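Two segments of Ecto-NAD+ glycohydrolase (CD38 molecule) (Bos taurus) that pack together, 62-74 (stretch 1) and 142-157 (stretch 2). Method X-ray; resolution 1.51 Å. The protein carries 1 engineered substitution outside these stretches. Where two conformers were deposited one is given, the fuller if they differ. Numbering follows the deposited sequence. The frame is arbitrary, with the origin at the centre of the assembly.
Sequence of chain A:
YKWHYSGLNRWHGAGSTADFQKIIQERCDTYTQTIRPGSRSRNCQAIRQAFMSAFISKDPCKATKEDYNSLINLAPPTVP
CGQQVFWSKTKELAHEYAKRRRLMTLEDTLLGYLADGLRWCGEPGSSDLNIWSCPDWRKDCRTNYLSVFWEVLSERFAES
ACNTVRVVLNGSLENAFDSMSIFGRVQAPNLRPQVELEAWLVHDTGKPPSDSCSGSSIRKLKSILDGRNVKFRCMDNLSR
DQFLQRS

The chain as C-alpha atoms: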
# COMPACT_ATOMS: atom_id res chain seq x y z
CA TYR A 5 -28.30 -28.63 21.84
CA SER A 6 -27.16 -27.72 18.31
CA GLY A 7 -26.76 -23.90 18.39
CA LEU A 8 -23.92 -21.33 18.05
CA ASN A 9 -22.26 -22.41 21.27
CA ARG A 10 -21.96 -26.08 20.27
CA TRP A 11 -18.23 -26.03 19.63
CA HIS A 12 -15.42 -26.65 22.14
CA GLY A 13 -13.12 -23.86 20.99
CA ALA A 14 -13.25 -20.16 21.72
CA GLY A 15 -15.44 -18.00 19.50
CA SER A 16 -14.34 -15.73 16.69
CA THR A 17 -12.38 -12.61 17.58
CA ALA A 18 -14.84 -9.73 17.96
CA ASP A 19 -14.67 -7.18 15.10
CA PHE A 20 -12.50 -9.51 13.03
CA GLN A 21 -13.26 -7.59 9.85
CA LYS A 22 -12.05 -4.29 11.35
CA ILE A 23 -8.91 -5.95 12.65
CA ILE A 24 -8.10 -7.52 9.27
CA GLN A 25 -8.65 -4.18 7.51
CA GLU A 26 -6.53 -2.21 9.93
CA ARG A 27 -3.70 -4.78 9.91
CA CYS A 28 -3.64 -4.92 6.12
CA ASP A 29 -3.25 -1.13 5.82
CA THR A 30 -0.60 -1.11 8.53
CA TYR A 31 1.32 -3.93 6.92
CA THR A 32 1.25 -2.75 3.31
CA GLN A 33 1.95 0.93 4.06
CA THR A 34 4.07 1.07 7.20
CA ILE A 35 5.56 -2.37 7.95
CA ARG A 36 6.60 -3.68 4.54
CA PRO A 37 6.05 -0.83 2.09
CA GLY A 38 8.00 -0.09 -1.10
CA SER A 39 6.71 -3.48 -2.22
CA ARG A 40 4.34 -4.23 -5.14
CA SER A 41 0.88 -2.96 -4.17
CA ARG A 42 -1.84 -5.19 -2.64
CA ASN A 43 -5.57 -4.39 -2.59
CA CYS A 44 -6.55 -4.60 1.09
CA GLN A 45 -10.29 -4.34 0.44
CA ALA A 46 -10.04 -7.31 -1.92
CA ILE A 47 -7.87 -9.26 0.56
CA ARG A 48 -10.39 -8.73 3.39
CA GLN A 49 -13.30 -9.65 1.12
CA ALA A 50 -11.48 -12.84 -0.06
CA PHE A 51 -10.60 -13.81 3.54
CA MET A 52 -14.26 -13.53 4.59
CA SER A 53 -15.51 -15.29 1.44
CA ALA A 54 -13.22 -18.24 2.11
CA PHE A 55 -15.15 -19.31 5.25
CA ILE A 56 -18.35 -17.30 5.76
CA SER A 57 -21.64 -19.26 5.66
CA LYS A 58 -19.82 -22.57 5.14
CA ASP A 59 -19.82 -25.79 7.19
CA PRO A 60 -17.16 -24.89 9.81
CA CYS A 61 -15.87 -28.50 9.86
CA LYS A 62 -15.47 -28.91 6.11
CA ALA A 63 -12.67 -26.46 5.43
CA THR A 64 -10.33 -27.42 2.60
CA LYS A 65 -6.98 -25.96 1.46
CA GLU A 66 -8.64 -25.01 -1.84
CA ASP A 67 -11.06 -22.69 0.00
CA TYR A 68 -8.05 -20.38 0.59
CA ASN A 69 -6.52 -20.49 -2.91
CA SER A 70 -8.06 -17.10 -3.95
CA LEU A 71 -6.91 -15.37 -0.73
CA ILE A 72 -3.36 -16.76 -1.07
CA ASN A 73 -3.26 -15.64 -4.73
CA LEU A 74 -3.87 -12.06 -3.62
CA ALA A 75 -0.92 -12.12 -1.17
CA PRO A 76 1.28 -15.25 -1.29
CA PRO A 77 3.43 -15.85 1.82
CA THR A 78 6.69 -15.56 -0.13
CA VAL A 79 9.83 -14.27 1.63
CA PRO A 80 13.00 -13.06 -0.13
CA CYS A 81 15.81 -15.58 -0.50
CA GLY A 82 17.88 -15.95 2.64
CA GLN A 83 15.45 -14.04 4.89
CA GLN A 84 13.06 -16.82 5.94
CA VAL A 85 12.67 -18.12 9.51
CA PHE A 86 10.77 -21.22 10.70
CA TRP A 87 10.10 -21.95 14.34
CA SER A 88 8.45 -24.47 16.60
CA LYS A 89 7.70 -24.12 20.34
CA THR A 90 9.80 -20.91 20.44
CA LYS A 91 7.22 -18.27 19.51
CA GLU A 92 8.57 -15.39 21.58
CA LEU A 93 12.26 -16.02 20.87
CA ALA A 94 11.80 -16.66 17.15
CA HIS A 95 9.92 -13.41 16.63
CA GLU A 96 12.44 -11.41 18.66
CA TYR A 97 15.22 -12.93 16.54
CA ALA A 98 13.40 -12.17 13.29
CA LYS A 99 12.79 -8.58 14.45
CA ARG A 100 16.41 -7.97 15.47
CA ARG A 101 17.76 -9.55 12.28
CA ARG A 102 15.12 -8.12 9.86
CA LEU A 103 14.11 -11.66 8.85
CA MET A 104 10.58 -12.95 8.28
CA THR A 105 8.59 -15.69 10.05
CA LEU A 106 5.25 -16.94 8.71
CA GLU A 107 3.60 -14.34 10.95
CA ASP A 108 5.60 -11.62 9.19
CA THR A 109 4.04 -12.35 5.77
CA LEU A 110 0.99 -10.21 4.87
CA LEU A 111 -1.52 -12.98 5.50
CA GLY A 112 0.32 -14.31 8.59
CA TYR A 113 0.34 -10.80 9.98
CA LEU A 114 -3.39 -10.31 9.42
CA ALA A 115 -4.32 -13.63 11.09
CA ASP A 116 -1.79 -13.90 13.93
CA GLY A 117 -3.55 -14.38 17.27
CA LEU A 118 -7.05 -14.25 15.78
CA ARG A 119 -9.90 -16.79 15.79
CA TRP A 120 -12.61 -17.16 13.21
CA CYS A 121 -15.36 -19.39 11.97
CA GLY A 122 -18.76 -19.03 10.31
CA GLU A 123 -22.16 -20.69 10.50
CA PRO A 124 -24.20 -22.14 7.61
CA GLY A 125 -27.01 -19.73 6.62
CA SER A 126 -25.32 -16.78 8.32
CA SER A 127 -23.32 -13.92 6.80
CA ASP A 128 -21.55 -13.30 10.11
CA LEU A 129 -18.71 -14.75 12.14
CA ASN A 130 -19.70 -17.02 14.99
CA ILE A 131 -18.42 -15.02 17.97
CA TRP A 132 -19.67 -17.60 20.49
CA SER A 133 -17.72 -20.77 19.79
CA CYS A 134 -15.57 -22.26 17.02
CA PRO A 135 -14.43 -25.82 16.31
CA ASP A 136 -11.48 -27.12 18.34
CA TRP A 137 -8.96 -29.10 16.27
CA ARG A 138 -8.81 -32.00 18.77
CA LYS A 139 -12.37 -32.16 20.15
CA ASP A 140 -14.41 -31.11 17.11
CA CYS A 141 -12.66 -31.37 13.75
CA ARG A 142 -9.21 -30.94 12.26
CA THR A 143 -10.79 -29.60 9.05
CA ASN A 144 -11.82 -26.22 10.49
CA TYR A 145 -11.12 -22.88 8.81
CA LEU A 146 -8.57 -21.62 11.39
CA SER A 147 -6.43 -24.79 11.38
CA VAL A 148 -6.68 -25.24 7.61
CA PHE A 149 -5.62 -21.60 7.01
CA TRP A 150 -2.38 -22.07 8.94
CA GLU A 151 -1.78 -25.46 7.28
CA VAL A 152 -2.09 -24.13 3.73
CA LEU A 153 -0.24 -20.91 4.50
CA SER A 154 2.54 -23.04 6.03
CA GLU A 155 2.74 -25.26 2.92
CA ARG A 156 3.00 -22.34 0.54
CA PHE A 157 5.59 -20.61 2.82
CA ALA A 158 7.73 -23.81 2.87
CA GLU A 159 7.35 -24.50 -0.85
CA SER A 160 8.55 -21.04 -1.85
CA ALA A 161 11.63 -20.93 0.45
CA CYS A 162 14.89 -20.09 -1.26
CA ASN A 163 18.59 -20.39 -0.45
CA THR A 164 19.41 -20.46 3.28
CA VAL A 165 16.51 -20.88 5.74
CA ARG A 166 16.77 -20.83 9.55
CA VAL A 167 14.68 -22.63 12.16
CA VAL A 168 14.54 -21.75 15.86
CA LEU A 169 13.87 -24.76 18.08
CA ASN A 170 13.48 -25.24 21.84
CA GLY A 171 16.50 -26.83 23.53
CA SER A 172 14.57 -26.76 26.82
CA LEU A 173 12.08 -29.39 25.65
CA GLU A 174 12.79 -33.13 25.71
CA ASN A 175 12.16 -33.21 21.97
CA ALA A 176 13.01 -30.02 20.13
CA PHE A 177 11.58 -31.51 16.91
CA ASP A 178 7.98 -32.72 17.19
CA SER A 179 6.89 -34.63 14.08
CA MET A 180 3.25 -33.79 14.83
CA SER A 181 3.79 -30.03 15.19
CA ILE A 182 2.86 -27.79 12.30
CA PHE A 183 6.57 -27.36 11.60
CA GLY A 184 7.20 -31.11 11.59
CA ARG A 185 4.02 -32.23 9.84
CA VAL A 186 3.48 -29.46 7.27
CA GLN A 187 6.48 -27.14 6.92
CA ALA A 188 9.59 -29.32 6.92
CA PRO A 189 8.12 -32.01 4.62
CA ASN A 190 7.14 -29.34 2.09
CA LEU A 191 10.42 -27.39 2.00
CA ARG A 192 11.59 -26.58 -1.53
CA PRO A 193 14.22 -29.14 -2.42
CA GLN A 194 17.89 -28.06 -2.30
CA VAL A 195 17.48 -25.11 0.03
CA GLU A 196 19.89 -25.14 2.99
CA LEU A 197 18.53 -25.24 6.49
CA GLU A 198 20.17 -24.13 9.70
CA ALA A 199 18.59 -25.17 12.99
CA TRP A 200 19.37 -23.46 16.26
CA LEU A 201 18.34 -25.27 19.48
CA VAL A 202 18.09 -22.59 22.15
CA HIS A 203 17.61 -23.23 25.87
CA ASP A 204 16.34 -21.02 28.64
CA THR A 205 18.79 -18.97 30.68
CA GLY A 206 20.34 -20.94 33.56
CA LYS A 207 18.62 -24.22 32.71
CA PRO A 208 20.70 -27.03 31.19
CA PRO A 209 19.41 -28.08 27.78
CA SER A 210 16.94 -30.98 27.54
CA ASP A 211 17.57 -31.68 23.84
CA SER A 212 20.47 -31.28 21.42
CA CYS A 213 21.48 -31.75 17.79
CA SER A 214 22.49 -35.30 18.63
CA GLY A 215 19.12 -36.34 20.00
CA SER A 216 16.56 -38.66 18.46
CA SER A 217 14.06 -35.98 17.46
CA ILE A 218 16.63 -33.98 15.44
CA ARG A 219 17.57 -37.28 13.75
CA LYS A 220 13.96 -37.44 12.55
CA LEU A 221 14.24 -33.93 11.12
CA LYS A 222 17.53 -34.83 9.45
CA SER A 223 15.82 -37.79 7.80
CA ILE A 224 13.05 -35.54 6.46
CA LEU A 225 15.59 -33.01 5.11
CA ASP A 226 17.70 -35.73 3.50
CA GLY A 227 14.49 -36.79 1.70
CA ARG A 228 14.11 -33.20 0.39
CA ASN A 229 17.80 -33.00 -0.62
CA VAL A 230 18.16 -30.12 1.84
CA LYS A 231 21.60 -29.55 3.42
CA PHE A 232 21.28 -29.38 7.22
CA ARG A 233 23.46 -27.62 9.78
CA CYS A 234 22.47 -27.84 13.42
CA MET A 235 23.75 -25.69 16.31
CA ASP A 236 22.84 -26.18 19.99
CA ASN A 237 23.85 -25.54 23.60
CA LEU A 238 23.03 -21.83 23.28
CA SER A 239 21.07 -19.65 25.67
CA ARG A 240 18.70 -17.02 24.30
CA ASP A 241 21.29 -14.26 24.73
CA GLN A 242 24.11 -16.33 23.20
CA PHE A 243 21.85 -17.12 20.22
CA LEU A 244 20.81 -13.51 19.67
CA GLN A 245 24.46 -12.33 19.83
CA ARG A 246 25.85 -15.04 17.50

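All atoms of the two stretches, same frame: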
# COMPACT_ATOMS: atom_id res chain seq x y z
N LYS A 62 -15.83 -28.40 7.42
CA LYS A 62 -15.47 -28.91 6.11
C LYS A 62 -14.51 -28.02 5.37
O LYS A 62 -14.52 -27.98 4.14
CB LYS A 62 -16.70 -29.16 5.26
CG LYS A 62 -17.48 -30.36 5.70
CD LYS A 62 -18.55 -30.69 4.65
CE LYS A 62 -19.42 -31.86 5.07
NZ LYS A 62 -18.59 -33.05 5.34
N ALA A 63 -13.66 -27.30 6.09
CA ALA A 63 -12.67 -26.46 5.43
C ALA A 63 -11.73 -27.31 4.59
O ALA A 63 -11.30 -28.38 5.02
CB ALA A 63 -11.86 -25.64 6.44
N THR A 64 -11.41 -26.82 3.40
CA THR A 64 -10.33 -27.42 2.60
C THR A 64 -9.26 -26.39 2.23
O THR A 64 -9.51 -25.19 2.23
CB THR A 64 -10.89 -28.03 1.30
OG1 THR A 64 -11.41 -26.96 0.51
CG2 THR A 64 -12.01 -29.07 1.58
N LYS A 65 -8.04 -26.85 1.92
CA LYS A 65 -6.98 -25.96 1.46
C LYS A 65 -7.44 -25.09 0.29
O LYS A 65 -7.12 -23.89 0.23
CB LYS A 65 -5.76 -26.80 1.05
CG LYS A 65 -5.19 -27.55 2.24
CD LYS A 65 -3.77 -27.99 1.99
CE LYS A 65 -3.72 -29.12 1.02
NZ LYS A 65 -2.48 -29.95 1.23
N GLU A 66 -8.21 -25.69 -0.62
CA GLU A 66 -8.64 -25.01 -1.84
C GLU A 66 -9.55 -23.80 -1.53
O GLU A 66 -9.61 -22.85 -2.31
CB GLU A 66 -9.37 -25.99 -2.78
CG GLU A 66 -8.49 -27.13 -3.33
CD GLU A 66 -8.08 -28.17 -2.29
OE1 GLU A 66 -8.90 -28.53 -1.41
OE2 GLU A 66 -6.91 -28.64 -2.37
N ASP A 67 -10.27 -23.84 -0.41
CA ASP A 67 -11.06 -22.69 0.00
C ASP A 67 -10.23 -21.40 0.13
O ASP A 67 -10.75 -20.28 0.05
CB ASP A 67 -11.78 -22.95 1.33
CG ASP A 67 -12.91 -23.98 1.19
OD1 ASP A 67 -13.48 -24.09 0.09
OD2 ASP A 67 -13.22 -24.65 2.18
N TYR A 68 -8.92 -21.55 0.36
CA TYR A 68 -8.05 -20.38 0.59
C TYR A 68 -7.19 -20.03 -0.64
O TYR A 68 -6.41 -19.07 -0.61
CB TYR A 68 -7.15 -20.64 1.79
CG TYR A 68 -7.86 -20.50 3.12
CD1 TYR A 68 -8.32 -19.25 3.57
CD2 TYR A 68 -8.05 -21.62 3.96
CE1 TYR A 68 -8.95 -19.10 4.80
CE2 TYR A 68 -8.68 -21.48 5.20
CZ TYR A 68 -9.12 -20.23 5.62
OH TYR A 68 -9.71 -20.08 6.86
N ASN A 69 -7.35 -20.78 -1.73
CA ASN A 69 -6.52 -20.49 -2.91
C ASN A 69 -6.64 -19.03 -3.39
O ASN A 69 -5.63 -18.39 -3.68
CB ASN A 69 -6.74 -21.51 -4.06
CG ASN A 69 -5.85 -22.76 -3.96
OD1 ASN A 69 -5.21 -23.16 -4.94
ND2 ASN A 69 -5.79 -23.40 -2.78
N SER A 70 -7.86 -18.49 -3.48
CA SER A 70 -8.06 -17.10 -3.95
C SER A 70 -7.45 -16.03 -3.02
O SER A 70 -6.92 -15.00 -3.47
CB SER A 70 -9.54 -16.82 -4.19
OG SER A 70 -10.05 -17.62 -5.25
N LEU A 71 -7.54 -16.26 -1.71
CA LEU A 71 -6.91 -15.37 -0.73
C LEU A 71 -5.38 -15.42 -0.89
O LEU A 71 -4.72 -14.37 -0.93
CB LEU A 71 -7.30 -15.82 0.67
CG LEU A 71 -6.64 -14.97 1.77
CD1 LEU A 71 -7.09 -13.51 1.79
CD2 LEU A 71 -6.89 -15.63 3.10
N ILE A 72 -4.82 -16.62 -0.96
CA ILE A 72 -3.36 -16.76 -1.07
C ILE A 72 -2.85 -16.12 -2.38
O ILE A 72 -1.79 -15.48 -2.40
CB ILE A 72 -2.94 -18.24 -0.95
CG1 ILE A 72 -2.87 -18.61 0.54
CG2 ILE A 72 -1.59 -18.51 -1.68
CD1 ILE A 72 -3.10 -20.06 0.88
N ASN A 73 -3.63 -16.26 -3.45
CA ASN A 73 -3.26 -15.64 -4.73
C ASN A 73 -3.14 -14.13 -4.64
O ASN A 73 -2.34 -13.54 -5.37
CB ASN A 73 -4.26 -15.98 -5.84
CG ASN A 73 -4.13 -17.40 -6.33
OD1 ASN A 73 -3.17 -18.11 -6.00
ND2 ASN A 73 -5.11 -17.83 -7.12
N LEU A 74 -3.92 -13.51 -3.76
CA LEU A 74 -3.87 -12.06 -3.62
C LEU A 74 -2.63 -11.60 -2.83
O LEU A 74 -2.22 -10.45 -2.95
CB LEU A 74 -5.12 -11.54 -2.93
CG LEU A 74 -6.41 -11.62 -3.76
CD1 LEU A 74 -7.61 -11.31 -2.91
CD2 LEU A 74 -6.33 -10.67 -4.95
N ARG A 142 -10.46 -31.51 12.77
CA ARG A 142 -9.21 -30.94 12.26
C ARG A 142 -9.43 -30.01 11.05
O ARG A 142 -8.65 -29.07 10.84
CB ARG A 142 -8.24 -32.08 11.91
CG ARG A 142 -7.80 -32.82 13.14
CD ARG A 142 -6.83 -33.96 12.85
NE ARG A 142 -6.66 -34.78 14.04
CZ ARG A 142 -5.59 -35.53 14.30
NH1 ARG A 142 -4.58 -35.56 13.43
NH2 ARG A 142 -5.52 -36.23 15.42
N THR A 143 -10.51 -30.27 10.30
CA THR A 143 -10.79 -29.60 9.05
C THR A 143 -11.65 -28.36 9.31
O THR A 143 -12.72 -28.19 8.70
CB THR A 143 -11.51 -30.55 8.05
OG1 THR A 143 -12.61 -31.17 8.70
CG2 THR A 143 -10.53 -31.64 7.56
N ASN A 144 -11.15 -27.50 10.19
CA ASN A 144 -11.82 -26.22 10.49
C ASN A 144 -11.04 -25.09 9.83
O ASN A 144 -9.86 -25.26 9.49
CB ASN A 144 -11.92 -26.03 12.00
CG ASN A 144 -10.56 -25.88 12.65
OD1 ASN A 144 -10.01 -26.84 13.21
ND2 ASN A 144 -10.00 -24.71 12.54
N TYR A 145 -11.71 -23.95 9.60
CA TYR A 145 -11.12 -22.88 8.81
C TYR A 145 -9.85 -22.25 9.43
O TYR A 145 -8.93 -21.82 8.69
CB TYR A 145 -12.19 -21.81 8.45
CG TYR A 145 -13.01 -22.33 7.29
CD1 TYR A 145 -14.22 -23.00 7.49
CD2 TYR A 145 -12.52 -22.23 5.99
CE1 TYR A 145 -14.93 -23.53 6.38
CE2 TYR A 145 -13.20 -22.74 4.89
CZ TYR A 145 -14.41 -23.38 5.09
OH TYR A 145 -15.05 -23.90 3.99
N LEU A 146 -9.77 -22.21 10.76
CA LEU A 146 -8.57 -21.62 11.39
C LEU A 146 -7.36 -22.54 11.20
O LEU A 146 -6.31 -22.12 10.71
CB LEU A 146 -8.85 -21.32 12.88
CG LEU A 146 -7.66 -20.91 13.74
CD1 LEU A 146 -7.01 -19.70 13.16
CD2 LEU A 146 -8.13 -20.65 15.20
N SER A 147 -7.52 -23.81 11.53
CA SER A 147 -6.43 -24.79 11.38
C SER A 147 -6.00 -24.95 9.93
O SER A 147 -4.79 -24.96 9.61
CB SER A 147 -6.89 -26.15 11.95
OG SER A 147 -7.15 -26.04 13.34
N VAL A 148 -6.98 -25.07 9.02
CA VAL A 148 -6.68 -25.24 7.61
C VAL A 148 -5.95 -24.02 7.02
O VAL A 148 -5.02 -24.14 6.22
CB VAL A 148 -7.93 -25.66 6.81
CG1 VAL A 148 -7.64 -25.60 5.33
CG2 VAL A 148 -8.32 -27.06 7.26
N PHE A 149 -6.33 -22.82 7.45
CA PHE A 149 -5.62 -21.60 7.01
C PHE A 149 -4.13 -21.73 7.32
O PHE A 149 -3.26 -21.52 6.46
CB PHE A 149 -6.17 -20.38 7.74
CG PHE A 149 -5.35 -19.14 7.52
CD1 PHE A 149 -5.53 -18.36 6.38
CD2 PHE A 149 -4.40 -18.78 8.45
CE1 PHE A 149 -4.74 -17.17 6.18
CE2 PHE A 149 -3.61 -17.62 8.26
CZ PHE A 149 -3.80 -16.83 7.13
N TRP A 150 -3.81 -22.06 8.58
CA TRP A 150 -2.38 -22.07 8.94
C TRP A 150 -1.66 -23.23 8.23
O TRP A 150 -0.47 -23.13 7.94
CB TRP A 150 -2.22 -22.13 10.46
CG TRP A 150 -2.58 -20.82 11.08
CD1 TRP A 150 -3.69 -20.55 11.83
CD2 TRP A 150 -1.83 -19.60 11.01
NE1 TRP A 150 -3.69 -19.22 12.23
CE2 TRP A 150 -2.56 -18.62 11.71
CE3 TRP A 150 -0.64 -19.23 10.38
CZ2 TRP A 150 -2.09 -17.28 11.84
CZ3 TRP A 150 -0.19 -17.92 10.48
CH2 TRP A 150 -0.91 -16.95 11.21
N GLU A 151 -2.37 -24.32 7.99
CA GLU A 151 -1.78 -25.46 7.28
C GLU A 151 -1.44 -25.04 5.85
O GLU A 151 -0.30 -25.26 5.39
CB GLU A 151 -2.75 -26.66 7.35
CG GLU A 151 -2.69 -27.73 6.30
CD GLU A 151 -4.03 -28.50 6.30
OE1 GLU A 151 -4.48 -28.90 7.40
OE2 GLU A 151 -4.66 -28.67 5.24
N VAL A 152 -2.38 -24.44 5.12
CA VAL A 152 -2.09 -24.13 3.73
C VAL A 152 -1.10 -22.96 3.63
O VAL A 152 -0.23 -22.95 2.75
CB VAL A 152 -3.37 -23.90 2.89
CG1 VAL A 152 -4.15 -22.75 3.42
CG2 VAL A 152 -3.00 -23.72 1.40
N LEU A 153 -1.23 -21.99 4.52
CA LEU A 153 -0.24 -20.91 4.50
C LEU A 153 1.15 -21.48 4.75
O LEU A 153 2.13 -21.06 4.10
CB LEU A 153 -0.54 -19.81 5.54
CG LEU A 153 0.04 -18.43 5.20
CD1 LEU A 153 -0.65 -17.81 3.96
CD2 LEU A 153 -0.04 -17.53 6.42
N SER A 154 1.24 -22.39 5.70
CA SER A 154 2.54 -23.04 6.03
C SER A 154 3.13 -23.78 4.84
O SER A 154 4.34 -23.72 4.57
CB SER A 154 2.36 -24.05 7.17
OG SER A 154 2.16 -23.39 8.40
N GLU A 155 2.29 -24.53 4.14
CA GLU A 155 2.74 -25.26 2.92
C GLU A 155 3.30 -24.33 1.89
O GLU A 155 4.37 -24.57 1.33
CB GLU A 155 1.58 -26.05 2.30
CG GLU A 155 1.11 -27.18 3.18
CD GLU A 155 0.04 -28.05 2.52
OE1 GLU A 155 -0.61 -27.58 1.56
OE2 GLU A 155 -0.17 -29.19 2.97
N ARG A 156 2.58 -23.24 1.61
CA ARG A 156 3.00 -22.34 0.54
C ARG A 156 4.29 -21.63 0.96
O ARG A 156 5.21 -21.47 0.15
CB ARG A 156 1.89 -21.38 0.18
CG ARG A 156 0.65 -22.08 -0.41
CD ARG A 156 0.94 -22.61 -1.82
NE ARG A 156 1.20 -21.50 -2.74
CZ ARG A 156 0.25 -20.92 -3.49
NH1 ARG A 156 -1.00 -21.36 -3.42
NH2 ARG A 156 0.55 -19.91 -4.30
N PHE A 157 4.39 -21.27 2.24
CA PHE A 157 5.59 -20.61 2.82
C PHE A 157 6.80 -21.56 2.66
O PHE A 157 7.87 -21.14 2.21
CB PHE A 157 5.25 -20.36 4.29
CG PHE A 157 6.34 -19.68 5.11
CD1 PHE A 157 6.62 -18.32 4.95
CD2 PHE A 157 6.94 -20.36 6.17
CE1 PHE A 157 7.57 -17.68 5.79
CE2 PHE A 157 7.88 -19.73 7.01
CZ PHE A 157 8.20 -18.40 6.81

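The two stretches form a mixed contact in which a loop, a 3-10 turn and a short helix lie along one helix, with apolar side chains between them and a few directed polar bonds around that core. Together they bury 900 Å². The axes of helix 69-74 and helix 145-157 approach no closer than 11.2 Å, at 46° between their N-to-C directions, so side chains must bridge the gap. The backbones come nearer at the loop end, where the CA atoms of Ala-63 and Asn-144 are 5.1 Å apart.

That end is fixed by a backbone hydrogen bond from Ala-63 N to Thr-143 O, 2.9 Å long with an N-H...O angle of 141°. The small methyl of Ala-63 fits this close approach: its CB sits 3.4 Å from the centroid of the Tyr-145 ring and 5° off the ring normal, a CH-pi contact, while also lying 3.9 Å from Val-148 CG2.

Two tyrosines join apolar packing to polar bonding. At the edge of its ring, Tyr-145 OH donates to Asp-67 OD2 at 2.7 Å. Asp-67 OD2 also accepts from Thr-64 N at 3.1 Å (168°), which ties the turn's own fold to the contact with stretch 2. In the other direction, Tyr-68 OH donates to Tyr-145 O at 2.6 Å. Because Phe-149 N also bonds to Tyr-145 O, at 3.0 Å, this carbonyl serves both the helix and the neighbouring stretch.

The Tyr-68 ring is buried as well. Phe-149 directs its edge toward the tyrosine face, with centroids 5.5 Å apart and planes at 72°, and Tyr-68 CZ lies 3.6 Å from Phe-149 CB. Leu-71 extends the packing, its CD2 being 4.1 Å from Phe-149 CE1.

Farther along, branched aliphatic side chains fill the space. Val-152 points toward stretch 1 and places CG1 4.0 Å from Tyr-68 CB and CG2 3.7 Å from Ile-72 CD1. Ile-72 CG1 also reaches to 4.2 Å from Leu-153 CD1.

Charged groups border this apolar region. The CA-to-CB bond of Lys-65 points sideways, but its long chain carries the ammonium to Glu-155, forming a salt bridge in which Lys-65 NZ is 3.0 Å from both Glu-155 OE1 and Glu-155 OE2. Its aliphatic portion remains useful, with Lys-65 CG 4.1 Å from Val-152 CB. Arg-156, with chi1 to chi3 all m, folds so that one guanidinium face covers Ile-72; Ile-72 CG2 is 3.4 Å from Arg-156 NH1.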